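Local structure of putative metal-dependent hydrolase (Bacillus subtilis, 6KNS) at residues Asp151-Ser163 with Pro170-Cys182. The protein adopts the metallo-beta-lactamase fold, binds two zinc ions and calcium, and is probably a metal-dependent hydrolase, perhaps related to tRNA 3'-processing endoribonucleases. Numbering follows the deposited sequence.
Sequences DGSHTVVYTADSS and PFSENADLLISEC. With ZN (zinc ion), chain H; ZN (zinc ion), chain G.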
loop_
_atom_site.group_PDB
_atom_site.type_symbol
_atom_site.label_atom_id
_atom_site.label_comp_id
_atom_site.label_asym_id
_atom_site.label_seq_id
_atom_site.Cartn_x
_atom_site.Cartn_y
_atom_site.Cartn_z
ATOM N N ASP A 151 25.345 -14.572 -0.628
ATOM C CA ASP A 151 25.857 -14.534 -1.996
ATOM C C ASP A 151 27.174 -15.277 -2.091
ATOM O O ASP A 151 27.845 -15.171 -3.112
ATOM C CB ASP A 151 26.056 -13.085 -2.478
ATOM C CG ASP A 151 27.059 -12.309 -1.638
ATOM O OD1 ASP A 151 27.716 -12.899 -0.738
ATOM O OD2 ASP A 151 27.205 -11.099 -1.887
ATOM N N GLY A 152 27.543 -16.016 -1.043
ATOM C CA GLY A 152 28.843 -16.737 -1.017
ATOM C C GLY A 152 29.968 -16.008 -0.280
ATOM O O GLY A 152 30.945 -16.621 0.101
ATOM N N SER A 153 29.823 -14.701 -0.064
ATOM C CA SER A 153 30.831 -13.915 0.676
ATOM C C SER A 153 30.265 -13.244 1.926
ATOM O O SER A 153 30.951 -13.094 2.903
ATOM C CB SER A 153 31.427 -12.834 -0.230
ATOM O OG SER A 153 31.781 -13.373 -1.499
ATOM N N HIS A 154 29.021 -12.794 1.869
ATOM C CA HIS A 154 28.363 -12.188 3.002
ATOM C C HIS A 154 27.036 -12.863 3.181
ATOM O O HIS A 154 26.532 -13.488 2.250
ATOM C CB HIS A 154 28.191 -10.690 2.772
ATOM C CG HIS A 154 29.471 -9.927 2.881
ATOM N ND1 HIS A 154 30.210 -9.539 1.773
ATOM C CD2 HIS A 154 30.177 -9.523 3.968
ATOM C CE1 HIS A 154 31.306 -8.916 2.182
ATOM N NE2 HIS A 154 31.302 -8.887 3.506
ATOM N N THR A 155 26.476 -12.733 4.381
ATOM C CA THR A 155 25.248 -13.424 4.755
ATOM C C THR A 155 24.360 -12.521 5.612
ATOM O O THR A 155 24.811 -11.951 6.612
ATOM C CB THR A 155 25.601 -14.719 5.530
ATOM O OG1 THR A 155 26.318 -15.596 4.655
ATOM C CG2 THR A 155 24.334 -15.436 6.013
ATOM N N VAL A 156 23.106 -12.350 5.199
ATOM C CA VAL A 156 22.159 -11.576 5.966
ATOM C C VAL A 156 21.028 -12.477 6.449
ATOM O O VAL A 156 20.487 -13.252 5.678
ATOM C CB VAL A 156 21.587 -10.396 5.118
ATOM C CG1 VAL A 156 20.567 -9.613 5.884
ATOM C CG2 VAL A 156 22.736 -9.467 4.644
ATOM N N VAL A 157 20.643 -12.345 7.716
ATOM C CA VAL A 157 19.525 -13.095 8.265
ATOM C C VAL A 157 18.420 -12.103 8.568
ATOM O O VAL A 157 18.659 -11.055 9.184
ATOM C CB VAL A 157 19.925 -13.888 9.539
ATOM C CG1 VAL A 157 18.694 -14.486 10.227
ATOM C CG2 VAL A 157 20.928 -14.997 9.198
ATOM N N TYR A 158 17.222 -12.440 8.109
ATOM C CA TYR A 158 15.991 -11.695 8.339
ATOM C C TYR A 158 15.071 -12.597 9.142
ATOM O O TYR A 158 14.739 -13.679 8.687
ATOM C CB TYR A 158 15.339 -11.386 6.990
ATOM C CG TYR A 158 13.993 -10.747 7.022
ATOM C CD1 TYR A 158 13.740 -9.644 7.840
ATOM C CD2 TYR A 158 12.953 -11.214 6.195
ATOM C CE1 TYR A 158 12.471 -9.007 7.835
ATOM C CE2 TYR A 158 11.694 -10.595 6.179
ATOM C CZ TYR A 158 11.461 -9.495 6.993
ATOM O OH TYR A 158 10.234 -8.880 6.987
ATOM N N THR A 159 14.690 -12.181 10.339
ATOM C CA THR A 159 13.830 -12.989 11.192
ATOM C C THR A 159 12.382 -13.041 10.700
ATOM O O THR A 159 11.593 -13.833 11.211
ATOM C CB THR A 159 13.753 -12.434 12.647
ATOM O OG1 THR A 159 13.138 -11.132 12.625
ATOM C CG2 THR A 159 15.124 -12.343 13.294
ATOM N N ALA A 160 11.999 -12.188 9.750
ATOM C CA ALA A 160 10.596 -11.954 9.510
ATOM C C ALA A 160 9.950 -11.681 10.883
ATOM O O ALA A 160 10.577 -11.052 11.759
ATOM C CB ALA A 160 9.943 -13.129 8.776
ATOM N N ASP A 161 8.719 -12.138 11.074
ATOM C CA ASP A 161 8.012 -11.936 12.329
ATOM C C ASP A 161 8.065 -13.179 13.159
ATOM O O ASP A 161 7.754 -14.259 12.664
ATOM C CB ASP A 161 6.547 -11.678 12.071
ATOM C CG ASP A 161 6.283 -10.322 11.448
ATOM O OD1 ASP A 161 7.199 -9.621 10.944
ATOM O OD2 ASP A 161 5.118 -9.971 11.520
ATOM N N SER A 162 8.379 -13.033 14.438
ATOM C CA SER A 162 8.389 -14.191 15.344
ATOM C C SER A 162 8.438 -13.755 16.796
ATOM O O SER A 162 8.984 -12.696 17.112
ATOM C CB SER A 162 9.625 -15.034 15.055
ATOM O OG SER A 162 9.592 -16.281 15.731
ATOM N N SER A 163 7.877 -14.562 17.682
ATOM C CA SER A 163 8.280 -14.514 19.089
ATOM C C SER A 163 9.556 -15.354 19.229
ATOM O O SER A 163 9.976 -16.062 18.294
ATOM C CB SER A 163 7.182 -15.054 20.029
ATOM O OG SER A 163 6.882 -16.416 19.762
ATOM N N PRO A 170 21.304 -21.127 15.978
ATOM C CA PRO A 170 22.003 -21.855 14.911
ATOM C C PRO A 170 21.666 -21.355 13.511
ATOM O O PRO A 170 22.542 -21.264 12.668
ATOM C CB PRO A 170 21.507 -23.299 15.067
ATOM C CG PRO A 170 20.943 -23.391 16.441
ATOM C CD PRO A 170 20.611 -22.034 16.915
ATOM N N PHE A 171 20.403 -21.048 13.261
ATOM C CA PHE A 171 20.015 -20.497 11.968
ATOM C C PHE A 171 20.801 -19.248 11.560
ATOM O O PHE A 171 21.189 -19.116 10.405
ATOM C CB PHE A 171 18.524 -20.158 11.966
ATOM C CG PHE A 171 17.993 -19.757 10.613
ATOM C CD1 PHE A 171 17.974 -20.680 9.553
ATOM C CD2 PHE A 171 17.483 -18.479 10.406
ATOM C CE1 PHE A 171 17.447 -20.310 8.293
ATOM C CE2 PHE A 171 16.957 -18.102 9.175
ATOM C CZ PHE A 171 16.930 -19.009 8.122
ATOM N N SER A 172 21.022 -18.339 12.513
ATOM C CA SER A 172 21.652 -17.049 12.236
ATOM C C SER A 172 23.168 -17.085 12.436
ATOM O O SER A 172 23.812 -16.037 12.350
ATOM C CB SER A 172 21.084 -15.963 13.159
ATOM O OG SER A 172 19.663 -15.928 13.130
ATOM N N GLU A 173 23.737 -18.272 12.686
ATOM C CA GLU A 173 25.146 -18.391 13.043
ATOM C C GLU A 173 26.116 -17.678 12.088
ATOM O O GLU A 173 26.157 -17.934 10.882
ATOM C CB GLU A 173 25.579 -19.868 13.198
ATOM C CG GLU A 173 26.965 -19.966 13.827
ATOM C CD GLU A 173 27.327 -21.367 14.322
ATOM O OE1 GLU A 173 26.777 -22.364 13.803
ATOM O OE2 GLU A 173 28.184 -21.453 15.219
ATOM N N ASN A 174 26.893 -16.777 12.663
ATOM C CA ASN A 174 27.885 -16.007 11.939
ATOM C C ASN A 174 27.340 -15.094 10.853
ATOM O O ASN A 174 28.096 -14.657 10.010
ATOM C CB ASN A 174 28.988 -16.918 11.406
ATOM C CG ASN A 174 29.662 -17.717 12.509
ATOM O OD1 ASN A 174 30.004 -18.882 12.314
ATOM N ND2 ASN A 174 29.853 -17.101 13.673
ATOM N N ALA A 175 26.047 -14.772 10.869
ATOM C CA ALA A 175 25.513 -13.794 9.900
ATOM C C ALA A 175 26.276 -12.478 10.042
ATOM O O ALA A 175 26.576 -12.031 11.163
ATOM C CB ALA A 175 24.035 -13.566 10.122
ATOM N N ASP A 176 26.573 -11.841 8.914
ATOM C CA ASP A 176 27.166 -10.487 8.965
ATOM C C ASP A 176 26.174 -9.449 9.501
ATOM O O ASP A 176 26.563 -8.556 10.248
ATOM C CB ASP A 176 27.691 -10.075 7.592
ATOM C CG ASP A 176 28.731 -11.053 7.078
ATOM O OD1 ASP A 176 29.834 -11.096 7.667
ATOM O OD2 ASP A 176 28.436 -11.817 6.133
ATOM N N LEU A 177 24.909 -9.584 9.123
ATOM C CA LEU A 177 23.848 -8.640 9.516
ATOM C C LEU A 177 22.654 -9.476 9.907
ATOM O O LEU A 177 22.231 -10.349 9.155
ATOM C CB LEU A 177 23.466 -7.686 8.369
ATOM C CG LEU A 177 22.265 -6.749 8.575
ATOM C CD1 LEU A 177 22.537 -5.759 9.660
ATOM C CD2 LEU A 177 21.895 -6.010 7.301
ATOM N N LEU A 178 22.165 -9.257 11.114
ATOM C CA LEU A 178 20.920 -9.841 11.549
ATOM C C LEU A 178 19.892 -8.728 11.551
ATOM O O LEU A 178 20.002 -7.804 12.357
ATOM C CB LEU A 178 21.037 -10.391 12.968
ATOM C CG LEU A 178 19.744 -10.904 13.608
ATOM C CD1 LEU A 178 19.128 -12.032 12.777
ATOM C CD2 LEU A 178 20.019 -11.386 15.031
ATOM N N ILE A 179 18.899 -8.861 10.681
ATOM C CA ILE A 179 17.728 -8.020 10.699
ATOM C C ILE A 179 16.614 -8.722 11.513
ATOM O O ILE A 179 16.045 -9.708 11.078
ATOM C CB ILE A 179 17.246 -7.704 9.297
ATOM C CG1 ILE A 179 18.415 -7.158 8.446
ATOM C CG2 ILE A 179 16.075 -6.710 9.404
ATOM C CD1 ILE A 179 18.042 -6.904 6.947
ATOM N N SER A 180 16.334 -8.183 12.703
ATOM C CA SER A 180 15.401 -8.756 13.628
ATOM C C SER A 180 14.249 -7.830 13.836
ATOM O O SER A 180 14.424 -6.640 14.056
ATOM C CB SER A 180 16.032 -8.992 14.995
ATOM O OG SER A 180 15.093 -9.620 15.849
ATOM N N GLU A 181 13.065 -8.411 13.782
ATOM C CA GLU A 181 11.880 -7.739 14.207
ATOM C C GLU A 181 12.104 -7.337 15.677
ATOM O O GLU A 181 12.860 -7.987 16.417
ATOM C CB GLU A 181 10.655 -8.638 13.987
ATOM C CG GLU A 181 10.380 -9.724 15.015
ATOM C CD GLU A 181 9.005 -9.520 15.657
ATOM O OE1 GLU A 181 8.903 -8.742 16.647
ATOM O OE2 GLU A 181 8.027 -10.110 15.133
ATOM N N CYS A 182 11.490 -6.235 16.067
ATOM C CA CYS A 182 11.593 -5.759 17.413
ATOM C C CYS A 182 10.383 -4.912 17.727
ATOM O O CYS A 182 10.500 -3.731 17.954
ATOM C CB CYS A 182 12.886 -4.955 17.524
ATOM S SG CYS A 182 13.336 -4.465 19.176
HETATM ZN ZN ZN H . 3.022 -10.873 10.894
HETATM ZN ZN ZN G . 4.499 -8.118 10.397
#
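Val-157 is the main knob, pushed into a hollow that the 170-182 segment builds from Phe-171, Ser-172, Ala-175 and Leu-178. With CG1 trans to the backbone N (chi1 171°), its two methyls part: CG1 meets Leu-178 CD1 at 3.6 Å and also touches Ser-172 and the Phe-171 ring, while CG2 settles on Ala-175 CB at 3.5 Å. Helix 198-208 backs this pocket through Ile-204. On the other face of the sheet, Val-156 CG1 rests against the notch between Leu-177 CD2 and Ile-179 CD1, and Ile-179 CG2 in turn leans on Tyr-158 CD1.

Between these layers run parallel strands 155-158 and 177-181, the two beta arms of a beta-alpha-beta unit. Val-157 sits astride the ladder, its N bonding to Leu-177 O and its O receiving Ile-179 N at 2.7 Å. At the strand start Asp-176 OD2 takes Thr-155 N on its anti lone pair at 2.8 Å, with the carboxylate lying at the edge of the His-154 ring. Farther along, Thr-159 OG1 stands in for a backbone carbonyl: it accepts Glu-181 N at 3.0 Å and donates to Ala-160 O. Glu-181, bent at chi2 (120°), folds back against the Ala-160 to Ser-162 loop, its CB against Ala-160 O, and OE2 receives Ser-162 N from above the carboxylate plane.

That loop presents Asp-161, whose OD2 bridges the zinc ions, 2.4 Å from that of chain H and 2.2 Å from that of chain G. Glu-181, its buried OE2 gripped by Ser-162 N and His-195 ND1, is thus a second-shell residue that probably steadies the loop carrying the bridging carboxylate.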